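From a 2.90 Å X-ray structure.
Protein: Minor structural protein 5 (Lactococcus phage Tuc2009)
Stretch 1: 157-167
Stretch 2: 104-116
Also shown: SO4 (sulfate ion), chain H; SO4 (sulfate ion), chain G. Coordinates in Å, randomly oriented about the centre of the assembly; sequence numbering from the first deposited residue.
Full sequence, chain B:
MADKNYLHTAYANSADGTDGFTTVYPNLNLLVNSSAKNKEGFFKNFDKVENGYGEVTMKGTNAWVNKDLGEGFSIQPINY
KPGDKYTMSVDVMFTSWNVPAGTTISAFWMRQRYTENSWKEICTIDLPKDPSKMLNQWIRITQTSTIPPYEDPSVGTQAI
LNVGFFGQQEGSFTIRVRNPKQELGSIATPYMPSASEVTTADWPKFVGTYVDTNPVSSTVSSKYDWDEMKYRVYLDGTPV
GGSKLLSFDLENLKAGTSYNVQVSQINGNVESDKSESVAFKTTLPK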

# COMPACT_ATOMS: atom_id res chain seq x y z
N THR B 157 36.89 -8.07 35.54
CA THR B 157 38.16 -7.48 35.13
C THR B 157 38.04 -5.94 35.02
O THR B 157 36.94 -5.38 35.14
CB THR B 157 38.70 -8.10 33.83
OG1 THR B 157 37.92 -7.67 32.73
CG2 THR B 157 38.82 -9.63 33.89
N GLN B 158 39.21 -5.28 34.81
CA GLN B 158 39.39 -3.84 34.62
C GLN B 158 40.74 -3.58 33.98
O GLN B 158 41.61 -4.44 34.04
CB GLN B 158 39.27 -3.07 35.95
CG GLN B 158 40.51 -3.12 36.84
CD GLN B 158 40.38 -2.25 38.07
OE1 GLN B 158 39.43 -1.47 38.24
NE2 GLN B 158 41.35 -2.34 38.95
N ALA B 159 40.90 -2.39 33.36
CA ALA B 159 42.15 -1.93 32.75
C ALA B 159 42.39 -0.53 33.25
O ALA B 159 41.56 0.35 32.98
CB ALA B 159 42.04 -1.94 31.24
N ILE B 160 43.46 -0.32 34.04
CA ILE B 160 43.73 1.01 34.60
C ILE B 160 45.19 1.42 34.54
O ILE B 160 46.09 0.58 34.52
CB ILE B 160 43.19 1.14 36.06
CG1 ILE B 160 43.79 0.10 37.01
CG2 ILE B 160 41.69 1.14 36.12
CD1 ILE B 160 43.63 0.38 38.43
N LEU B 161 45.39 2.74 34.57
CA LEU B 161 46.68 3.38 34.76
C LEU B 161 46.55 3.80 36.23
O LEU B 161 45.68 4.62 36.55
CB LEU B 161 46.89 4.61 33.87
CG LEU B 161 48.00 5.57 34.30
CD1 LEU B 161 49.35 4.96 34.19
CD2 LEU B 161 47.97 6.83 33.48
N ASN B 162 47.37 3.19 37.11
CA ASN B 162 47.32 3.43 38.54
C ASN B 162 48.65 3.88 39.11
O ASN B 162 49.71 3.52 38.59
CB ASN B 162 46.91 2.13 39.21
CG ASN B 162 46.62 2.20 40.68
OD1 ASN B 162 47.46 1.84 41.51
ND2 ASN B 162 45.38 2.57 41.02
N VAL B 163 48.59 4.66 40.20
CA VAL B 163 49.70 5.13 41.03
C VAL B 163 49.16 5.37 42.44
O VAL B 163 47.99 5.72 42.59
CB VAL B 163 50.50 6.34 40.47
CG1 VAL B 163 49.69 7.62 40.52
CG2 VAL B 163 51.83 6.52 41.22
N GLY B 164 50.00 5.15 43.44
CA GLY B 164 49.69 5.34 44.84
C GLY B 164 50.66 6.28 45.50
O GLY B 164 51.87 6.08 45.42
N PHE B 165 50.12 7.34 46.11
CA PHE B 165 50.90 8.35 46.82
C PHE B 165 50.57 8.19 48.30
O PHE B 165 49.43 8.40 48.72
CB PHE B 165 50.54 9.76 46.35
CG PHE B 165 50.63 10.04 44.87
CD1 PHE B 165 51.82 10.50 44.31
CD2 PHE B 165 49.52 9.93 44.05
CE1 PHE B 165 51.88 10.84 42.95
CE2 PHE B 165 49.58 10.28 42.71
CZ PHE B 165 50.77 10.73 42.17
N PHE B 166 51.56 7.74 49.07
CA PHE B 166 51.40 7.52 50.50
C PHE B 166 52.48 8.22 51.28
O PHE B 166 53.64 8.26 50.87
CB PHE B 166 51.27 6.03 50.84
CG PHE B 166 50.00 5.44 50.28
CD1 PHE B 166 48.80 5.56 50.96
CD2 PHE B 166 49.99 4.83 49.02
CE1 PHE B 166 47.61 5.06 50.42
CE2 PHE B 166 48.80 4.33 48.49
CZ PHE B 166 47.62 4.46 49.19
N GLY B 167 52.07 8.80 52.39
CA GLY B 167 52.94 9.58 53.25
C GLY B 167 52.28 10.89 53.59
O GLY B 167 51.17 11.18 53.11
S SO4 H . 54.54 -2.22 43.80
O1 SO4 H . 55.61 -3.13 44.17
O2 SO4 H . 53.23 -2.86 44.05
O3 SO4 H . 54.66 -1.00 44.61
O4 SO4 H . 54.65 -1.90 42.35
S SO4 G . 45.24 -1.30 44.38
O1 SO4 G . 46.59 -1.88 44.38
O2 SO4 G . 44.28 -2.35 44.03
O3 SO4 G . 44.89 -0.77 45.70
O4 SO4 G . 45.19 -0.20 43.41
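Stretch 2, residues 104-116: TISAFWMRQRYTE

Neighbouring antiparallel strands must match in shape as well as in hydrogen bonding, and a β bulge tests both; the pairing of 104-116 with 157-167 in this phage structural protein is a worked example. From Thr104 to Tyr114 the chain is extended except at Ala107 (phi/psi 46/54), where it turns a corner. Its two arms, 104-106 and 108-114, run against strand 157-166 at 151° and 162°, with axes 4.9 and 4.7 Å away at closest approach.

Along the longer arm the ladder is regular. Arg111 N donates to Ile160 O (2.8 Å) and Ile160 N to Arg111 O (2.9 Å); the Trp109–Asn162 and Arg113–Gln158 pairs repeat the pattern. Beyond the corner the register has shifted by one residue, and the ladder resumes with Ser106 N to Gly164 O (3.1 Å), answered by a weak bond from Gly164 N to Ser106 O (2.9 Å). It closes at Thr104 N to Phe166 O (2.8 Å). Gly164 suits this tight passage: an ideal CB there would lie 3.1 Å from Ser106 O.

Side chains fill the relief this backbone leaves. On the face carrying Ala159, Leu161 and Phe165, Leu161 CD1 packs on Met110 CG (3.8 Å), while the small Ala159 CB meets Gln112 CG at 3.9 Å. At the bulge, Val163 points sideways and is the bump between two neighbours: its CB lies 3.7 Å from Phe108 CD1 and its CG2 4.0 Å from Ile105 CG2. Ile105 in turn reaches Phe165, CD1 to CE1, at 3.7 Å.

On the other face the Trp109 ring lays one face over the end of the Asn162 side chain and turns its edge to Ile160, its CZ3 lying 3.5 Å from Asn162 CB and 3.9 Å from Ile160 CG1. At the far end, Thr115 CG2 rests 3.7 Å from Gln158 CG. The fit buries 1018 Å² in all.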

# COMPACT_ATOMS: atom_id res chain seq x y z
N THR B 104 55.83 8.35 49.09
CA THR B 104 56.22 7.10 48.47
C THR B 104 55.29 6.73 47.30
O THR B 104 54.06 6.83 47.40
CB THR B 104 56.26 6.05 49.58
OG1 THR B 104 57.35 6.37 50.43
CG2 THR B 104 56.38 4.63 49.06
N ILE B 105 55.90 6.31 46.19
CA ILE B 105 55.23 5.88 44.98
C ILE B 105 55.13 4.36 45.02
O ILE B 105 56.15 3.68 45.13
CB ILE B 105 56.03 6.35 43.74
CG1 ILE B 105 56.06 7.88 43.62
CG2 ILE B 105 55.56 5.68 42.46
CD1 ILE B 105 54.74 8.56 43.14
N SER B 106 53.91 3.82 44.90
CA SER B 106 53.70 2.38 44.84
C SER B 106 52.59 2.04 43.86
O SER B 106 51.76 2.89 43.54
CB SER B 106 53.43 1.80 46.22
OG SER B 106 52.15 2.17 46.69
N ALA B 107 52.58 0.78 43.36
CA ALA B 107 51.67 0.19 42.37
C ALA B 107 51.50 1.12 41.19
O ALA B 107 50.39 1.54 40.86
CB ALA B 107 50.35 -0.20 43.00
N PHE B 108 52.63 1.52 40.62
CA PHE B 108 52.68 2.45 39.51
C PHE B 108 52.79 1.63 38.25
O PHE B 108 53.90 1.18 37.91
CB PHE B 108 53.86 3.46 39.66
CG PHE B 108 53.90 4.55 38.62
CD1 PHE B 108 52.76 4.88 37.88
CD2 PHE B 108 55.06 5.27 38.39
CE1 PHE B 108 52.80 5.88 36.90
CE2 PHE B 108 55.11 6.28 37.42
CZ PHE B 108 53.98 6.57 36.67
N TRP B 109 51.65 1.41 37.58
CA TRP B 109 51.59 0.60 36.36
C TRP B 109 50.36 0.83 35.46
O TRP B 109 49.45 1.55 35.85
CB TRP B 109 51.69 -0.90 36.71
CG TRP B 109 51.03 -1.35 37.99
CD1 TRP B 109 51.66 -1.90 39.07
CD2 TRP B 109 49.62 -1.40 38.29
NE1 TRP B 109 50.74 -2.25 40.04
CE2 TRP B 109 49.48 -1.95 39.58
CE3 TRP B 109 48.46 -0.97 37.62
CZ2 TRP B 109 48.24 -2.10 40.20
CZ3 TRP B 109 47.23 -1.17 38.21
CH2 TRP B 109 47.13 -1.71 39.49
N MET B 110 50.37 0.22 34.24
CA MET B 110 49.26 0.19 33.27
C MET B 110 48.89 -1.27 33.23
O MET B 110 49.70 -2.10 32.78
CB MET B 110 49.70 0.65 31.89
CG MET B 110 49.65 2.12 31.71
SD MET B 110 50.39 2.51 30.13
CE MET B 110 50.55 4.20 30.31
N ARG B 111 47.74 -1.61 33.80
CA ARG B 111 47.42 -3.02 33.96
C ARG B 111 45.97 -3.42 33.71
O ARG B 111 45.04 -2.73 34.14
CB ARG B 111 47.86 -3.41 35.39
CG ARG B 111 47.13 -4.56 36.10
CD ARG B 111 47.74 -4.92 37.44
NE ARG B 111 49.20 -4.97 37.39
CZ ARG B 111 50.01 -5.16 38.43
NH1 ARG B 111 49.50 -5.36 39.64
NH2 ARG B 111 51.32 -5.14 38.27
N GLN B 112 45.83 -4.59 33.05
CA GLN B 112 44.57 -5.32 32.85
C GLN B 112 44.65 -6.35 33.98
O GLN B 112 45.69 -7.01 34.13
CB GLN B 112 44.54 -6.06 31.51
CG GLN B 112 43.82 -5.33 30.41
CD GLN B 112 43.79 -6.16 29.14
OE1 GLN B 112 44.82 -6.66 28.67
NE2 GLN B 112 42.61 -6.26 28.52
N ARG B 113 43.59 -6.45 34.80
CA ARG B 113 43.58 -7.36 35.95
C ARG B 113 42.19 -7.77 36.37
O ARG B 113 41.22 -7.10 36.02
CB ARG B 113 44.30 -6.71 37.14
CG ARG B 113 43.53 -5.56 37.80
CD ARG B 113 44.33 -5.06 38.95
NE ARG B 113 43.63 -3.98 39.64
CZ ARG B 113 44.03 -3.46 40.79
NH1 ARG B 113 45.12 -3.91 41.39
NH2 ARG B 113 43.34 -2.48 41.35
N TYR B 114 42.09 -8.84 37.19
CA TYR B 114 40.84 -9.33 37.76
C TYR B 114 40.49 -8.35 38.90
O TYR B 114 41.36 -7.62 39.40
CB TYR B 114 40.96 -10.80 38.25
CG TYR B 114 41.02 -11.83 37.15
CD1 TYR B 114 39.87 -12.22 36.46
CD2 TYR B 114 42.22 -12.43 36.79
CE1 TYR B 114 39.93 -13.13 35.40
CE2 TYR B 114 42.29 -13.36 35.74
CZ TYR B 114 41.14 -13.70 35.05
OH TYR B 114 41.21 -14.60 34.01
N THR B 115 39.21 -8.26 39.26
CA THR B 115 38.82 -7.31 40.29
C THR B 115 38.47 -8.04 41.59
O THR B 115 39.24 -8.92 42.00
CB THR B 115 37.76 -6.34 39.79
OG1 THR B 115 36.57 -7.06 39.41
CG2 THR B 115 38.27 -5.47 38.66
N GLU B 116 37.34 -7.66 42.24
CA GLU B 116 36.89 -8.14 43.54
C GLU B 116 37.15 -9.59 43.76
O GLU B 116 36.81 -10.44 42.93
CB GLU B 116 35.43 -7.81 43.83
CG GLU B 116 35.26 -6.55 44.65
CD GLU B 116 35.52 -5.25 43.91
OE1 GLU B 116 35.42 -5.22 42.66
OE2 GLU B 116 35.80 -4.24 44.60